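Local coordinates for probable GTP-binding protein EngB (Pyrococcus horikoshii, PDB 2CXX), which binds guanine nucleotides as a probable GTPase of the EngB family and is predicted to be needed for normal cell division and septation, at residues V12-L17 against V87-G92; F114-R119 against K148-L153; V127-L132 against K158-I163. One frame throughout, in Å; residues are numbered along the deposited sequence.

Contact 1: residues V12-L17 against V87-G92; sequences VGKSTL and VLVVDG. With GDP (guanosine-5'-diphosphate), chain D.
V12 and V89 meet through their branched ends where the phosphate-binding loop lies against the C-terminal part of strand 85-91. From V12, CB rests on the strand backbone near the carbonyl carbon of V90. One branch, V12 CG1, anti to the carbonyl carbon (chi1 -63°), meets D91 CB at 3.9 Å. The other branch touches the carbonyl O of V89 and also its side chain, V12 CG2 lying 3.7 Å from V89 CG1. A short, branched, wholly apolar side chain suits this spot, since both methyls are used against the strand within a buried layer. V89 answers with its second methyl: V89 CG2 touches L17 CD2 at 3.9 Å, the two side chains running antiparallel to one another, and also meets the aliphatic CG of K14. The rest of K14 bends away at chi3 and chi4, and its NZ reaches D50 in a salt bridge and the carbonyl O of M51.

The same loop presents its N-H groups to GDP. The amides of G13 and K14 both bond O2B, K14 N at 2.8 Å, while S15 N gives a straighter bond (161°) to O3B. T16 grips O1A twice, from its backbone N and from OG1 at 2.6 Å. G13, with phi 106°, takes a backbone shape in which a CB would jam against the preceding carbonyl O and also strike N7 of the base, so glycine fits. Several amides at the start of helix 14-22 thus face the diphosphate, and the helix end probably helps to offset its negative charge. The loop from strand 3-8 into helix 14-22, wrapped round a diphosphate, is the P-loop (Walker A motif) of GTPases; strand 85-91 is the neighbour it packs on.

Contact 2: residues F114-R119 against K148-L153; sequences FYQFLR and KFEVPL
A Schellman motif closes helix 138-149, and this helix end packs through F149 against Y115 of the neighbouring helix 110-120. The two rings are nearly parallel, with planes at 23°, but offset so far that little of one lies over the other, their centroids being 5.0 Å apart. F149 CD2 lies over one face of the Y115 ring, 3.5 Å from Y115 CG. In return Y115 CB sits over a face of F149, offset toward the rim, in a CH-pi contact 4.1 Å from the centroid. CG of Y115 is anti to the backbone N (chi1 -176°), which starts the ring off toward the helix end. At its far end the Y115 hydroxyl oxygen meets V151 CG2 at 3.4 Å, the valine methyl approaching obliquely. Flat rings suit a buried place where the two side chains meet over their faces, and V151 adds a methyl at the hydroxyl end of Y115.

Toward solvent the contact becomes polar. Q116 extends beyond CG and brings NE2 to 3.4 Å from the carbonyl O of K148; the same NE2 lies near the carboxylate of E150, the two side chains crossing at about a right angle. A water joins the segments further on, accepting from R119 NH1 and donating to the carbonyl O of E150 at 2.7 Å. E150 itself has a positive phi of 63°, which turns the chain out of the helix toward V151.

The aromatic pair continues inward onto the sheet: Y115 and F149 both pack on L88 of strand 85-91 and on V127 of strand 125-130. Beside them, F114 lies against I76 of helix 62-79, and K148 forms a salt bridge with E103 of helix 94-104.

Contact 3: residues V127-L132 against K158-I163; sequences VAVNKL and KVFIPI. With GDP (guanosine-5'-diphosphate), chain D.
Strands 127-130 and 160-162 run parallel, their axes 4.5 Å apart at closest approach, and V127 and V129 exchange backbone bonds with V159, I161 and I163 in turn. The straightest is I161 N to the carbonyl O of V127, at 171°; the N-H groups of V129 and I163 instead approach their carbonyls from above the carbonyl plane. Past the strand end, L132 N bonds the carbonyl O of I163 at 3.0 Å, joining the 3-10 turn at L132 to the end of the neighbouring segment.

V127, V129, F160 and P162 lie on one face of the sheet. F160 lies beside V127, CD2 at 3.6 Å from V127 CB, while V129 CG2 meets the edge of the ring in its plane. Branched valines suit the strand, and the broad ring reaches helix 138-149. P162 has no N-H to offer, which costs nothing here because its N faces away from strand 127-130; its CB packs on L132 CD2 at 4.0 Å. On the other face, I163 CD1 meets A128 CB at 3.8 Å, the small alanine admitting the longer isoleucine, and I163 CG1 also comes to 3.6 Å from N130 OD1.

N130 and K131 carry the strand end to the guanine. N130 ND2 bonds the carbonyl O of V12 and stands 3.1 Å from GDP N7, while OD1 accepts from A165 N; the amide is thus held from both ends. The extended K131 chain passes over the base, CG at 3.7 Å from GDP C6, and its NZ forms a salt bridge with D91. With D133, which bonds GDP, these residues make up the NKxD guanine-specificity motif of P-loop GTPases.

Contact 1 comes first along the chain and closes before the others open, whereas contacts 2 and 3 interleave, their segments alternating. Contacts 1 and 3 have centres about 9 Å apart and share the sheet, in which strands 85-91 and 125-130 are neighbours, probably joined by a hydrogen bond from A128 N to L88 O, 2.9 Å. Both touch GDP: one at the phosphates, the other at the base. Contact 2 lies about 17 Å from contact 1 and about 14 Å from contact 3, centre to centre, where helices 110-120 and 138-149 pack on the sheet. L88 links it to contact 1, and F149 against F160 to contact 3, so a continuous core connects the helical layer with the strands whose ends and following loops hold the nucleotide.

Contact 1: residues V12-L17 against V87-G92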
loop_
_atom_site.group_PDB
_atom_site.type_symbol
_atom_site.label_atom_id
_atom_site.label_comp_id
_atom_site.label_asym_id
_atom_site.label_seq_id
_atom_site.Cartn_x
_atom_site.Cartn_y
_atom_site.Cartn_z
ATOM N N VAL A 12 -8.851 0.654 -1.280
ATOM C CA VAL A 12 -8.241 -0.659 -1.678
ATOM C C VAL A 12 -8.346 -1.635 -0.514
ATOM O O VAL A 12 -8.041 -2.820 -0.675
ATOM C CB VAL A 12 -6.721 -0.529 -2.099
ATOM C CG1 VAL A 12 -6.568 0.374 -3.374
ATOM C CG2 VAL A 12 -5.862 0.069 -0.934
ATOM N N GLY A 13 -8.664 -1.106 0.672
ATOM C CA GLY A 13 -8.803 -1.880 1.898
ATOM C C GLY A 13 -7.658 -1.709 2.895
ATOM O O GLY A 13 -7.401 -2.566 3.707
ATOM N N LYS A 14 -6.964 -0.598 2.820
ATOM C CA LYS A 14 -5.845 -0.359 3.728
ATOM C C LYS A 14 -6.251 -0.249 5.175
ATOM O O LYS A 14 -5.641 -0.910 6.040
ATOM C CB LYS A 14 -5.109 0.884 3.253
ATOM C CG LYS A 14 -3.948 1.313 4.159
ATOM C CD LYS A 14 -2.996 2.305 3.396
ATOM C CE LYS A 14 -3.649 3.630 3.038
ATOM N NZ LYS A 14 -4.098 4.286 4.306
ATOM N N SER A 15 -7.275 0.552 5.493
ATOM C CA SER A 15 -7.680 0.653 6.903
ATOM C C SER A 15 -8.195 -0.716 7.382
ATOM O O SER A 15 -7.942 -1.090 8.541
ATOM C CB SER A 15 -8.748 1.741 7.111
ATOM O OG SER A 15 -9.879 1.441 6.316
ATOM N N THR A 16 -8.938 -1.460 6.550
ATOM C CA THR A 16 -9.364 -2.811 6.919
ATOM C C THR A 16 -8.153 -3.737 7.211
ATOM O O THR A 16 -8.113 -4.479 8.212
ATOM C CB THR A 16 -10.223 -3.481 5.795
ATOM O OG1 THR A 16 -11.394 -2.684 5.544
ATOM C CG2 THR A 16 -10.726 -4.847 6.286
ATOM N N LEU A 17 -7.130 -3.667 6.384
ATOM C CA LEU A 17 -5.936 -4.509 6.580
ATOM C C LEU A 17 -5.240 -4.135 7.909
ATOM O O LEU A 17 -4.836 -4.985 8.676
ATOM C CB LEU A 17 -4.955 -4.309 5.406
ATOM C CG LEU A 17 -3.562 -4.904 5.546
ATOM C CD1 LEU A 17 -3.639 -6.394 5.939
ATOM C CD2 LEU A 17 -2.821 -4.708 4.251
ATOM N N VAL A 87 4.527 -1.120 3.220
ATOM C CA VAL A 87 3.516 -2.021 2.675
ATOM C C VAL A 87 2.626 -1.192 1.756
ATOM O O VAL A 87 1.964 -0.247 2.205
ATOM C CB VAL A 87 2.618 -2.604 3.747
ATOM C CG1 VAL A 87 1.530 -3.577 3.090
ATOM C CG2 VAL A 87 3.488 -3.400 4.717
ATOM N N LEU A 88 2.656 -1.496 0.459
ATOM C CA LEU A 88 1.780 -0.811 -0.463
ATOM C C LEU A 88 0.595 -1.758 -0.644
ATOM O O LEU A 88 0.749 -2.882 -1.118
ATOM C CB LEU A 88 2.483 -0.565 -1.832
ATOM C CG LEU A 88 1.580 -0.185 -3.022
ATOM C CD1 LEU A 88 0.823 1.114 -2.816
ATOM C CD2 LEU A 88 2.441 -0.073 -4.275
ATOM N N VAL A 89 -0.594 -1.283 -0.283
ATOM C CA VAL A 89 -1.820 -2.073 -0.444
ATOM C C VAL A 89 -2.417 -1.746 -1.790
ATOM O O VAL A 89 -2.576 -0.595 -2.089
ATOM C CB VAL A 89 -2.822 -1.674 0.613
ATOM C CG1 VAL A 89 -3.960 -2.668 0.638
ATOM C CG2 VAL A 89 -2.119 -1.626 1.999
ATOM N N VAL A 90 -2.705 -2.753 -2.616
ATOM C CA VAL A 90 -3.368 -2.539 -3.909
ATOM C C VAL A 90 -4.593 -3.391 -3.955
ATOM O O VAL A 90 -4.719 -4.386 -3.235
ATOM C CB VAL A 90 -2.500 -2.866 -5.136
ATOM C CG1 VAL A 90 -1.159 -2.023 -5.036
ATOM C CG2 VAL A 90 -2.221 -4.312 -5.206
ATOM N N ASP A 91 -5.519 -3.000 -4.831
ATOM C CA ASP A 91 -6.772 -3.727 -4.980
ATOM C C ASP A 91 -6.441 -4.642 -6.181
ATOM O O ASP A 91 -6.331 -4.159 -7.278
ATOM C CB ASP A 91 -7.882 -2.706 -5.285
ATOM C CG ASP A 91 -9.197 -3.347 -5.671
ATOM O OD1 ASP A 91 -9.176 -4.518 -6.104
ATOM O OD2 ASP A 91 -10.231 -2.650 -5.561
ATOM N N GLY A 92 -6.250 -5.938 -5.912
ATOM C CA GLY A 92 -5.853 -6.879 -6.967
ATOM C C GLY A 92 -6.826 -6.974 -8.142
ATOM O O GLY A 92 -6.423 -7.202 -9.299
HETATM P PB GDP D . -9.235 2.210 2.493
HETATM O O1B GDP D . -9.900 3.410 1.907
HETATM O O2B GDP D . -8.135 1.644 1.509
HETATM O O3B GDP D . -8.903 2.234 3.970
HETATM O O3A GDP D . -10.341 1.074 2.402
HETATM P PA GDP D . -11.328 0.304 3.394
HETATM O O1A GDP D . -10.548 -0.535 4.328
HETATM O O2A GDP D . -12.251 1.328 4.151
HETATM O "O5'" GDP D . -12.098 -0.730 2.441
HETATM C "C5'" GDP D . -12.765 -0.068 1.408
HETATM C "C4'" GDP D . -13.851 -0.979 0.822
HETATM O "O4'" GDP D . -13.242 -2.264 0.361
HETATM C "C3'" GDP D . -14.917 -1.446 1.754
HETATM O "O3'" GDP D . -16.316 -1.470 1.444
HETATM C "C2'" GDP D . -14.335 -2.726 2.392
HETATM O "O2'" GDP D . -15.440 -3.593 2.849
HETATM C "C1'" GDP D . -13.838 -3.389 1.105
HETATM N N9 GDP D . -12.775 -4.385 1.302
HETATM C C8 GDP D . -11.588 -4.269 2.059
HETATM N N7 GDP D . -10.902 -5.356 1.965
HETATM C C5 GDP D . -11.572 -6.240 1.162
HETATM C C6 GDP D . -11.330 -7.566 0.688
HETATM O O6 GDP D . -10.354 -8.178 0.994
HETATM N N1 GDP D . -12.262 -8.164 -0.154
HETATM C C2 GDP D . -13.399 -7.501 -0.519
HETATM N N2 GDP D . -14.294 -8.139 -1.348
HETATM N N3 GDP D . -13.650 -6.272 -0.093
HETATM C C4 GDP D . -12.765 -5.617 0.741
#

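Contact 2: residues F114-R119 against K148-L153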
loop_
_atom_site.group_PDB
_atom_site.type_symbol
_atom_site.label_atom_id
_atom_site.label_comp_id
_atom_site.label_asym_id
_atom_site.label_seq_id
_atom_site.Cartn_x
_atom_site.Cartn_y
_atom_site.Cartn_z
ATOM N N PHE A 114 4.067 5.088 -7.409
ATOM C CA PHE A 114 4.475 4.985 -6.007
ATOM C C PHE A 114 5.442 3.848 -5.684
ATOM O O PHE A 114 6.400 4.040 -4.926
ATOM C CB PHE A 114 3.251 4.878 -5.087
ATOM C CG PHE A 114 3.579 5.116 -3.662
ATOM C CD1 PHE A 114 3.974 6.357 -3.230
ATOM C CD2 PHE A 114 3.530 4.065 -2.762
ATOM C CE1 PHE A 114 4.328 6.533 -1.864
ATOM C CE2 PHE A 114 3.874 4.223 -1.409
ATOM C CZ PHE A 114 4.278 5.474 -0.974
ATOM N N TYR A 115 5.217 2.683 -6.236
ATOM C CA TYR A 115 6.147 1.589 -5.993
ATOM C C TYR A 115 7.530 1.985 -6.546
ATOM O O TYR A 115 8.588 1.752 -5.923
ATOM C CB TYR A 115 5.662 0.304 -6.683
ATOM C CG TYR A 115 6.526 -0.891 -6.389
ATOM C CD1 TYR A 115 7.648 -1.143 -7.147
ATOM C CD2 TYR A 115 6.259 -1.712 -5.296
ATOM C CE1 TYR A 115 8.538 -2.190 -6.833
ATOM C CE2 TYR A 115 7.125 -2.783 -4.969
ATOM C CZ TYR A 115 8.264 -2.996 -5.758
ATOM O OH TYR A 115 9.121 -4.042 -5.544
ATOM N N GLN A 116 7.556 2.649 -7.695
ATOM C CA GLN A 116 8.858 3.002 -8.241
ATOM C C GLN A 116 9.509 4.097 -7.446
ATOM O O GLN A 116 10.759 4.114 -7.315
ATOM C CB GLN A 116 8.751 3.371 -9.717
ATOM C CG GLN A 116 8.398 2.137 -10.558
ATOM C CD GLN A 116 8.265 2.430 -12.058
ATOM O OE1 GLN A 116 8.540 3.544 -12.504
ATOM N NE2 GLN A 116 7.875 1.418 -12.841
ATOM N N PHE A 117 8.689 4.948 -6.824
ATOM C CA PHE A 117 9.229 6.003 -5.985
ATOM C C PHE A 117 9.910 5.349 -4.754
ATOM O O PHE A 117 11.050 5.710 -4.387
ATOM C CB PHE A 117 8.094 6.961 -5.583
ATOM C CG PHE A 117 8.394 7.823 -4.365
ATOM C CD1 PHE A 117 9.290 8.920 -4.443
ATOM C CD2 PHE A 117 7.766 7.563 -3.153
ATOM C CE1 PHE A 117 9.535 9.728 -3.325
ATOM C CE2 PHE A 117 7.988 8.342 -2.043
ATOM C CZ PHE A 117 8.869 9.443 -2.101
ATOM N N LEU A 118 9.237 4.398 -4.120
ATOM C CA LEU A 118 9.845 3.747 -2.962
ATOM C C LEU A 118 11.169 3.081 -3.342
ATOM O O LEU A 118 12.104 3.015 -2.508
ATOM C CB LEU A 118 8.906 2.691 -2.375
ATOM C CG LEU A 118 7.609 3.307 -1.770
ATOM C CD1 LEU A 118 6.610 2.234 -1.407
ATOM C CD2 LEU A 118 7.959 4.134 -0.485
ATOM N N ARG A 119 11.254 2.581 -4.577
ATOM C CA ARG A 119 12.501 1.906 -5.008
ATOM C C ARG A 119 13.624 2.923 -5.141
ATOM O O ARG A 119 14.753 2.628 -4.755
ATOM C CB ARG A 119 12.274 1.140 -6.328
ATOM C CG ARG A 119 13.555 0.358 -6.890
ATOM C CD ARG A 119 13.840 -0.891 -6.027
ATOM N NE ARG A 119 15.221 -1.399 -6.179
ATOM C CZ ARG A 119 15.537 -2.548 -6.756
ATOM N NH1 ARG A 119 14.573 -3.309 -7.271
ATOM N NH2 ARG A 119 16.807 -2.984 -6.721
ATOM N N LYS A 148 4.690 -4.340 -14.495
ATOM C CA LYS A 148 4.465 -2.889 -14.502
ATOM C C LYS A 148 5.267 -2.144 -13.426
ATOM O O LYS A 148 5.669 -0.983 -13.625
ATOM C CB LYS A 148 2.961 -2.590 -14.317
ATOM C CG LYS A 148 2.091 -3.060 -15.505
ATOM C CD LYS A 148 2.409 -2.257 -16.735
ATOM C CE LYS A 148 1.801 -2.886 -17.982
ATOM N NZ LYS A 148 2.245 -2.175 -19.233
ATOM N N PHE A 149 5.490 -2.810 -12.296
ATOM C CA PHE A 149 6.237 -2.210 -11.168
ATOM C C PHE A 149 7.775 -2.412 -11.313
ATOM O O PHE A 149 8.531 -1.944 -10.484
ATOM C CB PHE A 149 5.843 -2.889 -9.862
ATOM C CG PHE A 149 4.487 -2.490 -9.306
ATOM C CD1 PHE A 149 3.536 -1.799 -10.089
ATOM C CD2 PHE A 149 4.131 -2.905 -7.992
ATOM C CE1 PHE A 149 2.276 -1.539 -9.584
ATOM C CE2 PHE A 149 2.848 -2.653 -7.482
ATOM C CZ PHE A 149 1.917 -1.974 -8.276
ATOM N N GLU A 150 8.203 -3.115 -12.364
ATOM C CA GLU A 150 9.640 -3.409 -12.604
ATOM C C GLU A 150 10.238 -4.264 -11.498
ATOM O O GLU A 150 11.301 -3.980 -10.948
ATOM C CB GLU A 150 10.489 -2.115 -12.802
ATOM C CG GLU A 150 10.070 -1.362 -14.057
ATOM C CD GLU A 150 10.863 -0.095 -14.311
ATOM O OE1 GLU A 150 11.773 0.249 -13.513
ATOM O OE2 GLU A 150 10.547 0.563 -15.318
ATOM N N VAL A 151 9.509 -5.324 -11.173
ATOM C CA VAL A 151 9.902 -6.308 -10.182
ATOM C C VAL A 151 10.436 -7.535 -10.910
ATOM O O VAL A 151 9.751 -8.099 -11.757
ATOM C CB VAL A 151 8.736 -6.736 -9.322
ATOM C CG1 VAL A 151 9.146 -7.838 -8.424
ATOM C CG2 VAL A 151 8.292 -5.553 -8.478
ATOM N N PRO A 152 11.691 -7.933 -10.605
ATOM C CA PRO A 152 12.305 -9.106 -11.246
ATOM C C PRO A 152 11.522 -10.391 -10.956
ATOM O O PRO A 152 11.004 -10.589 -9.862
ATOM C CB PRO A 152 13.720 -9.175 -10.638
ATOM C CG PRO A 152 14.005 -7.790 -10.104
ATOM C CD PRO A 152 12.623 -7.254 -9.675
ATOM N N LEU A 153 11.469 -11.285 -11.928
ATOM C CA LEU A 153 10.761 -12.561 -11.710
ATOM C C LEU A 153 11.212 -13.268 -10.430
ATOM O O LEU A 153 10.400 -13.829 -9.685
ATOM C CB LEU A 153 10.997 -13.508 -12.909
ATOM C CG LEU A 153 10.608 -12.846 -14.232
ATOM C CD1 LEU A 153 11.071 -13.696 -15.402
ATOM C CD2 LEU A 153 9.107 -12.620 -14.290
HETATM O O HOH W 1 11.951 -3.010 -8.507
#

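Contact 3: residues V127-L132 against K158-I163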
loop_
_atom_site.group_PDB
_atom_site.type_symbol
_atom_site.label_atom_id
_atom_site.label_comp_id
_atom_site.label_asym_id
_atom_site.label_seq_id
_atom_site.Cartn_x
_atom_site.Cartn_y
_atom_site.Cartn_z
ATOM N N VAL A 127 4.060 -5.655 -1.454
ATOM C CA VAL A 127 2.791 -5.264 -2.031
ATOM C C VAL A 127 1.734 -6.214 -1.518
ATOM O O VAL A 127 1.782 -7.405 -1.838
ATOM C CB VAL A 127 2.825 -5.361 -3.590
ATOM C CG1 VAL A 127 1.427 -5.031 -4.187
ATOM C CG2 VAL A 127 3.912 -4.426 -4.126
ATOM N N ALA A 128 0.774 -5.707 -0.738
ATOM C CA ALA A 128 -0.340 -6.534 -0.247
ATOM C C ALA A 128 -1.397 -6.496 -1.377
ATOM O O ALA A 128 -1.989 -5.459 -1.630
ATOM C CB ALA A 128 -0.937 -5.926 1.038
ATOM N N VAL A 129 -1.616 -7.613 -2.059
ATOM C CA VAL A 129 -2.575 -7.658 -3.156
ATOM C C VAL A 129 -3.923 -8.063 -2.535
ATOM O O VAL A 129 -4.256 -9.236 -2.378
ATOM C CB VAL A 129 -2.089 -8.626 -4.237
ATOM C CG1 VAL A 129 -3.104 -8.588 -5.402
ATOM C CG2 VAL A 129 -0.646 -8.177 -4.730
ATOM N N ASN A 130 -4.706 -7.049 -2.211
ATOM C CA ASN A 130 -5.933 -7.242 -1.474
ATOM C C ASN A 130 -7.122 -7.539 -2.361
ATOM O O ASN A 130 -7.080 -7.349 -3.580
ATOM C CB ASN A 130 -6.199 -5.999 -0.605
ATOM C CG ASN A 130 -7.234 -6.258 0.498
ATOM O OD1 ASN A 130 -7.272 -7.345 1.052
ATOM N ND2 ASN A 130 -8.039 -5.256 0.847
ATOM N N LYS A 131 -8.159 -8.025 -1.704
ATOM C CA LYS A 131 -9.449 -8.402 -2.316
ATOM C C LYS A 131 -9.290 -9.672 -3.129
ATOM O O LYS A 131 -9.925 -9.882 -4.168
ATOM C CB LYS A 131 -10.017 -7.280 -3.176
ATOM C CG LYS A 131 -10.098 -5.936 -2.370
ATOM C CD LYS A 131 -11.046 -4.937 -3.029
ATOM C CE LYS A 131 -11.122 -3.561 -2.288
ATOM N NZ LYS A 131 -11.859 -2.568 -3.167
ATOM N N LEU A 132 -8.458 -10.553 -2.605
ATOM C CA LEU A 132 -8.213 -11.791 -3.311
ATOM C C LEU A 132 -9.496 -12.572 -3.638
ATOM O O LEU A 132 -9.585 -13.305 -4.651
ATOM C CB LEU A 132 -7.293 -12.644 -2.448
ATOM C CG LEU A 132 -6.934 -14.031 -2.938
ATOM C CD1 LEU A 132 -6.403 -13.932 -4.373
ATOM C CD2 LEU A 132 -5.884 -14.626 -1.983
ATOM N N LYS A 158 8.473 -12.679 -3.125
ATOM C CA LYS A 158 9.020 -11.991 -1.965
ATOM C C LYS A 158 8.308 -10.636 -1.799
ATOM O O LYS A 158 8.168 -10.079 -0.693
ATOM C CB LYS A 158 10.522 -11.720 -2.161
ATOM C CG LYS A 158 11.396 -12.992 -2.264
ATOM C CD LYS A 158 11.319 -13.813 -0.961
ATOM C CE LYS A 158 12.076 -15.140 -1.139
ATOM N NZ LYS A 158 11.623 -15.868 -2.402
ATOM N N VAL A 159 7.839 -10.127 -2.927
ATOM C CA VAL A 159 7.207 -8.816 -2.942
ATOM C C VAL A 159 5.702 -8.829 -2.857
ATOM O O VAL A 159 5.117 -8.133 -2.004
ATOM C CB VAL A 159 7.599 -8.044 -4.208
ATOM C CG1 VAL A 159 6.910 -6.663 -4.233
ATOM C CG2 VAL A 159 9.113 -7.865 -4.236
ATOM N N PHE A 160 5.091 -9.639 -3.712
ATOM C CA PHE A 160 3.622 -9.703 -3.834
ATOM C C PHE A 160 2.942 -10.746 -2.976
ATOM O O PHE A 160 3.090 -11.944 -3.197
ATOM C CB PHE A 160 3.227 -9.913 -5.306
ATOM C CG PHE A 160 3.603 -8.769 -6.172
ATOM C CD1 PHE A 160 4.799 -8.789 -6.849
ATOM C CD2 PHE A 160 2.733 -7.670 -6.315
ATOM C CE1 PHE A 160 5.142 -7.743 -7.677
ATOM C CE2 PHE A 160 3.055 -6.602 -7.150
ATOM C CZ PHE A 160 4.275 -6.659 -7.838
ATOM N N ILE A 161 2.178 -10.285 -1.983
ATOM C CA ILE A 161 1.477 -11.208 -1.097
ATOM C C ILE A 161 -0.034 -11.032 -1.235
ATOM O O ILE A 161 -0.608 -10.014 -0.791
ATOM C CB ILE A 161 1.822 -10.935 0.405
ATOM C CG1 ILE A 161 3.341 -10.886 0.599
ATOM C CG2 ILE A 161 1.175 -12.010 1.292
ATOM C CD1 ILE A 161 4.066 -12.161 0.363
ATOM N N PRO A 162 -0.699 -11.986 -1.890
ATOM C CA PRO A 162 -2.149 -11.815 -2.002
ATOM C C PRO A 162 -2.867 -12.114 -0.665
ATOM O O PRO A 162 -2.547 -13.061 0.068
ATOM C CB PRO A 162 -2.520 -12.768 -3.135
ATOM C CG PRO A 162 -1.488 -13.837 -3.058
ATOM C CD PRO A 162 -0.213 -13.171 -2.632
ATOM N N ILE A 163 -3.848 -11.271 -0.328
ATOM C CA ILE A 163 -4.598 -11.449 0.930
ATOM C C ILE A 163 -6.070 -11.050 0.712
ATOM O O ILE A 163 -6.432 -10.486 -0.331
ATOM C CB ILE A 163 -4.069 -10.461 2.032
ATOM C CG1 ILE A 163 -4.070 -9.044 1.427
ATOM C CG2 ILE A 163 -2.595 -10.741 2.408
ATOM C CD1 ILE A 163 -3.831 -7.943 2.406
HETATM P PB GDP D . -9.235 2.210 2.493
HETATM O O1B GDP D . -9.900 3.410 1.907
HETATM O O2B GDP D . -8.135 1.644 1.509
HETATM O O3B GDP D . -8.903 2.234 3.970
HETATM O O3A GDP D . -10.341 1.074 2.402
HETATM P PA GDP D . -11.328 0.304 3.394
HETATM O O1A GDP D . -10.548 -0.535 4.328
HETATM O O2A GDP D . -12.251 1.328 4.151
HETATM O "O5'" GDP D . -12.098 -0.730 2.441
HETATM C "C5'" GDP D . -12.765 -0.068 1.408
HETATM C "C4'" GDP D . -13.851 -0.979 0.822
HETATM O "O4'" GDP D . -13.242 -2.264 0.361
HETATM C "C3'" GDP D . -14.917 -1.446 1.754
HETATM O "O3'" GDP D . -16.316 -1.470 1.444
HETATM C "C2'" GDP D . -14.335 -2.726 2.392
HETATM O "O2'" GDP D . -15.440 -3.593 2.849
HETATM C "C1'" GDP D . -13.838 -3.389 1.105
HETATM N N9 GDP D . -12.775 -4.385 1.302
HETATM C C8 GDP D . -11.588 -4.269 2.059
HETATM N N7 GDP D . -10.902 -5.356 1.965
HETATM C C5 GDP D . -11.572 -6.240 1.162
HETATM C C6 GDP D . -11.330 -7.566 0.688
HETATM O O6 GDP D . -10.354 -8.178 0.994
HETATM N N1 GDP D . -12.262 -8.164 -0.154
HETATM C C2 GDP D . -13.399 -7.501 -0.519
HETATM N N2 GDP D . -14.294 -8.139 -1.348
HETATM N N3 GDP D . -13.650 -6.272 -0.093
HETATM C C4 GDP D . -12.765 -5.617 0.741
#